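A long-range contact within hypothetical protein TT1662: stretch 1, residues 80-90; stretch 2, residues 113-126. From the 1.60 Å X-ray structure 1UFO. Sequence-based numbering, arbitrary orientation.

Stretch 1 80-90: EVYRVALGFKE
Stretch 2, residues 113-126: SLGAFVAHLLLAEG

Two helices of one chain pack obliquely through an apolar seam that a single salt bridge closes at one end. Residues 80-90 are helical throughout, within a longer helix, and residues 114-124 form the second helix, with phi/psi mostly near -62/-40, Y82 departing most in the first helix at -79/-18 and A124 relaxing to -68/-21 at the end of the second. Their axes approach to 9.2 Å at a signed crossing angle of -57°, and their N-to-C directions diverge by the same 57°. The register is set by K89 and V118, whose CA atoms lie 5.5 Å apart; 586 Å² is buried in total.

A85 and V118 meet where the two helices pack. The CB of A85 points toward the second helix and lies 4.0 Å from both L114 CD1 and V118 CG2. V118 (chi1 t) also places CG1 3.5 Å from K89 CA, so a side chain packs directly on backbone, while its CG2 lies 4.0 Å from CD2 of F88 (chi1 t).

L114 (chi1 t, chi2 p) is a knob in a hole formed by V81, Y82, V84 and A85; its CD1 reaches V81 CG1 at 3.9 Å, and its CD2 reaches V84 CG1 at 4.3 Å. Beside it, Y82 (m, chi2 107°) directs its ring edge at the face of F117 (t, chi2 75°): centroids are 5.2 Å apart, planes meet at 67°, and Y82 CE2 lies 3.7 Å from F117 CE2. The Y82 hydroxyl is hydrogen-bonded elsewhere in the structure.

K89, the residue most covered by the opposing stretch, combines both chemistries. Its chain (t, t, p, t) runs along L121 and L122 (both m, t), with CD 3.9 Å from L121 CB and CG 3.7 Å from L122 CD2. NZ then donates a hydrogen bond to E125 OE2 at 2.8 Å, within the salt bridge. E125 (phi/psi -101/15; p, t) has just left helical geometry, and its CB points toward the first helix.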

# COMPACT_ATOMS: atom_id res chain seq x y z
N GLU A 80 29.00 14.73 -6.18
CA GLU A 80 29.03 13.81 -7.32
C GLU A 80 27.74 12.96 -7.44
O GLU A 80 27.24 12.67 -8.57
CB GLU A 80 30.28 12.93 -7.20
CG GLU A 80 31.49 13.82 -7.56
CD GLU A 80 32.85 13.11 -7.46
OE1 GLU A 80 33.86 13.87 -7.44
OE2 GLU A 80 32.90 11.85 -7.40
N VAL A 81 27.16 12.62 -6.29
CA VAL A 81 25.92 11.82 -6.31
C VAL A 81 24.82 12.67 -6.95
O VAL A 81 24.09 12.18 -7.84
CB VAL A 81 25.53 11.43 -4.86
CG1 VAL A 81 24.04 10.97 -4.80
CG2 VAL A 81 26.40 10.30 -4.38
N TYR A 82 24.68 13.94 -6.56
CA TYR A 82 23.58 14.69 -7.17
C TYR A 82 23.84 15.20 -8.58
O TYR A 82 22.88 15.51 -9.33
CB TYR A 82 23.09 15.79 -6.23
CG TYR A 82 22.37 15.17 -5.06
CD1 TYR A 82 22.93 15.13 -3.80
CD2 TYR A 82 21.16 14.50 -5.26
CE1 TYR A 82 22.32 14.47 -2.75
CE2 TYR A 82 20.53 13.77 -4.21
CZ TYR A 82 21.13 13.76 -2.96
OH TYR A 82 20.59 12.90 -2.02
N ARG A 83 25.12 15.24 -8.98
CA ARG A 83 25.39 15.54 -10.40
C ARG A 83 24.97 14.29 -11.23
O ARG A 83 24.37 14.43 -12.32
CB ARG A 83 26.88 15.89 -10.53
CG ARG A 83 27.35 15.99 -12.00
CD ARG A 83 26.40 16.85 -12.89
NE ARG A 83 26.17 18.20 -12.37
CZ ARG A 83 25.26 19.05 -12.85
NH1 ARG A 83 25.12 20.27 -12.33
NH2 ARG A 83 24.46 18.72 -13.88
N VAL A 84 25.26 13.09 -10.73
CA VAL A 84 24.72 11.85 -11.41
C VAL A 84 23.15 11.98 -11.47
O VAL A 84 22.57 11.75 -12.54
CB VAL A 84 25.00 10.59 -10.61
CG1 VAL A 84 24.17 9.35 -11.18
CG2 VAL A 84 26.53 10.20 -10.71
N ALA A 85 22.50 12.40 -10.38
CA ALA A 85 21.02 12.54 -10.40
C ALA A 85 20.51 13.55 -11.41
O ALA A 85 19.54 13.28 -12.13
CB ALA A 85 20.53 12.96 -9.01
N LEU A 86 21.20 14.69 -11.50
CA LEU A 86 20.77 15.70 -12.48
C LEU A 86 20.94 15.19 -13.95
O LEU A 86 20.11 15.53 -14.81
CB LEU A 86 21.59 17.00 -12.23
CG LEU A 86 21.08 17.75 -10.98
CD1 LEU A 86 22.17 18.76 -10.64
CD2 LEU A 86 19.75 18.45 -11.25
N GLY A 87 22.01 14.45 -14.19
CA GLY A 87 22.28 13.90 -15.52
C GLY A 87 21.23 12.85 -15.83
O GLY A 87 20.63 12.77 -16.93
N PHE A 88 21.01 12.02 -14.83
CA PHE A 88 20.03 10.90 -14.97
C PHE A 88 18.62 11.48 -15.25
O PHE A 88 17.84 10.94 -16.08
CB PHE A 88 20.04 10.08 -13.66
CG PHE A 88 19.45 8.66 -13.76
CD1 PHE A 88 19.31 8.01 -14.95
CD2 PHE A 88 19.21 7.98 -12.57
CE1 PHE A 88 18.96 6.62 -14.99
CE2 PHE A 88 18.86 6.62 -12.56
CZ PHE A 88 18.75 5.92 -13.76
N LYS A 89 18.25 12.59 -14.57
CA LYS A 89 16.98 13.24 -14.80
C LYS A 89 16.83 13.70 -16.24
O LYS A 89 15.80 13.46 -16.88
CB LYS A 89 16.88 14.51 -13.88
CG LYS A 89 15.60 15.31 -14.12
CD LYS A 89 15.78 16.81 -13.83
CE LYS A 89 16.70 17.40 -14.87
NZ LYS A 89 16.71 18.89 -14.79
N GLU A 90 17.85 14.41 -16.75
CA GLU A 90 17.72 15.00 -18.10
C GLU A 90 17.59 13.89 -19.13
O GLU A 90 16.80 14.03 -20.08
CB GLU A 90 18.91 15.92 -18.34
CG GLU A 90 18.91 16.67 -19.62
CD GLU A 90 19.38 15.79 -20.79
OE1 GLU A 90 18.97 16.16 -21.90
OE2 GLU A 90 20.15 14.81 -20.62
N SER A 113 15.47 4.53 -4.61
CA SER A 113 16.51 5.30 -3.89
C SER A 113 16.87 6.56 -4.72
O SER A 113 16.03 7.45 -4.89
CB SER A 113 17.68 4.33 -3.59
OG SER A 113 18.55 4.89 -2.63
N LEU A 114 18.10 6.73 -5.23
CA LEU A 114 18.43 7.94 -5.96
C LEU A 114 17.47 8.06 -7.14
O LEU A 114 17.11 9.16 -7.52
CB LEU A 114 19.89 7.89 -6.42
CG LEU A 114 20.35 9.21 -7.03
CD1 LEU A 114 20.43 10.33 -6.00
CD2 LEU A 114 21.70 8.97 -7.73
N GLY A 115 17.06 6.95 -7.72
CA GLY A 115 16.10 7.01 -8.83
C GLY A 115 14.72 7.58 -8.41
O GLY A 115 14.06 8.22 -9.22
N ALA A 116 14.35 7.40 -7.12
CA ALA A 116 13.10 7.96 -6.62
C ALA A 116 13.27 9.48 -6.53
O ALA A 116 12.33 10.26 -6.84
CB ALA A 116 12.79 7.37 -5.24
N PHE A 117 14.48 9.93 -6.14
CA PHE A 117 14.71 11.37 -6.06
C PHE A 117 14.67 11.96 -7.47
O PHE A 117 14.16 13.06 -7.66
CB PHE A 117 16.10 11.63 -5.41
CG PHE A 117 16.39 13.09 -5.28
CD1 PHE A 117 15.75 13.86 -4.29
CD2 PHE A 117 17.32 13.71 -6.14
CE1 PHE A 117 16.01 15.21 -4.16
CE2 PHE A 117 17.61 15.07 -6.00
CZ PHE A 117 16.94 15.83 -5.01
N VAL A 118 15.24 11.23 -8.45
CA VAL A 118 15.19 11.70 -9.84
C VAL A 118 13.74 11.82 -10.29
O VAL A 118 13.41 12.74 -11.01
CB VAL A 118 15.99 10.74 -10.74
CG1 VAL A 118 15.82 11.16 -12.29
CG2 VAL A 118 17.45 10.86 -10.36
N ALA A 119 12.89 10.84 -9.94
CA ALA A 119 11.45 10.94 -10.28
C ALA A 119 10.89 12.27 -9.72
O ALA A 119 10.09 12.95 -10.41
CB ALA A 119 10.70 9.68 -9.70
N HIS A 120 11.26 12.61 -8.49
CA HIS A 120 10.82 13.88 -7.91
C HIS A 120 11.34 15.09 -8.71
O HIS A 120 10.57 16.02 -8.98
CB HIS A 120 11.28 13.93 -6.46
CG HIS A 120 10.30 13.29 -5.54
ND1 HIS A 120 9.18 13.93 -5.06
CD2 HIS A 120 10.30 12.04 -4.96
CE1 HIS A 120 8.54 13.13 -4.23
NE2 HIS A 120 9.19 11.97 -4.15
N LEU A 121 12.61 15.07 -9.08
CA LEU A 121 13.18 16.15 -9.87
C LEU A 121 12.34 16.31 -11.18
O LEU A 121 12.07 17.43 -11.61
CB LEU A 121 14.63 15.87 -10.27
CG LEU A 121 15.70 15.88 -9.20
CD1 LEU A 121 17.01 15.51 -9.70
CD2 LEU A 121 15.71 17.32 -8.58
N LEU A 122 11.97 15.20 -11.83
CA LEU A 122 11.18 15.27 -13.06
C LEU A 122 9.81 15.87 -12.80
O LEU A 122 9.35 16.70 -13.62
CB LEU A 122 11.01 13.85 -13.68
CG LEU A 122 12.27 13.29 -14.32
CD1 LEU A 122 12.19 11.69 -14.43
CD2 LEU A 122 12.50 13.95 -15.71
N LEU A 123 9.13 15.43 -11.71
CA LEU A 123 7.82 16.01 -11.42
C LEU A 123 7.96 17.51 -11.11
O LEU A 123 7.09 18.31 -11.52
CB LEU A 123 7.12 15.29 -10.22
CG LEU A 123 6.76 13.84 -10.50
CD1 LEU A 123 6.29 13.21 -9.23
CD2 LEU A 123 5.65 13.75 -11.54
N ALA A 124 9.01 17.89 -10.41
CA ALA A 124 9.16 19.33 -10.01
C ALA A 124 9.41 20.18 -11.25
O ALA A 124 9.11 21.39 -11.22
CB ALA A 124 10.31 19.51 -8.99
N GLU A 125 9.87 19.58 -12.35
CA GLU A 125 10.13 20.38 -13.55
C GLU A 125 9.01 20.22 -14.56
O GLU A 125 9.16 20.56 -15.74
CB GLU A 125 11.53 20.08 -14.13
CG GLU A 125 11.66 18.84 -14.92
CD GLU A 125 12.98 18.78 -15.73
OE1 GLU A 125 12.96 18.05 -16.76
OE2 GLU A 125 13.99 19.45 -15.33
N GLY A 126 7.89 19.67 -14.10
CA GLY A 126 6.69 19.57 -14.93
C GLY A 126 6.54 18.40 -15.85
O GLY A 126 5.70 18.42 -16.77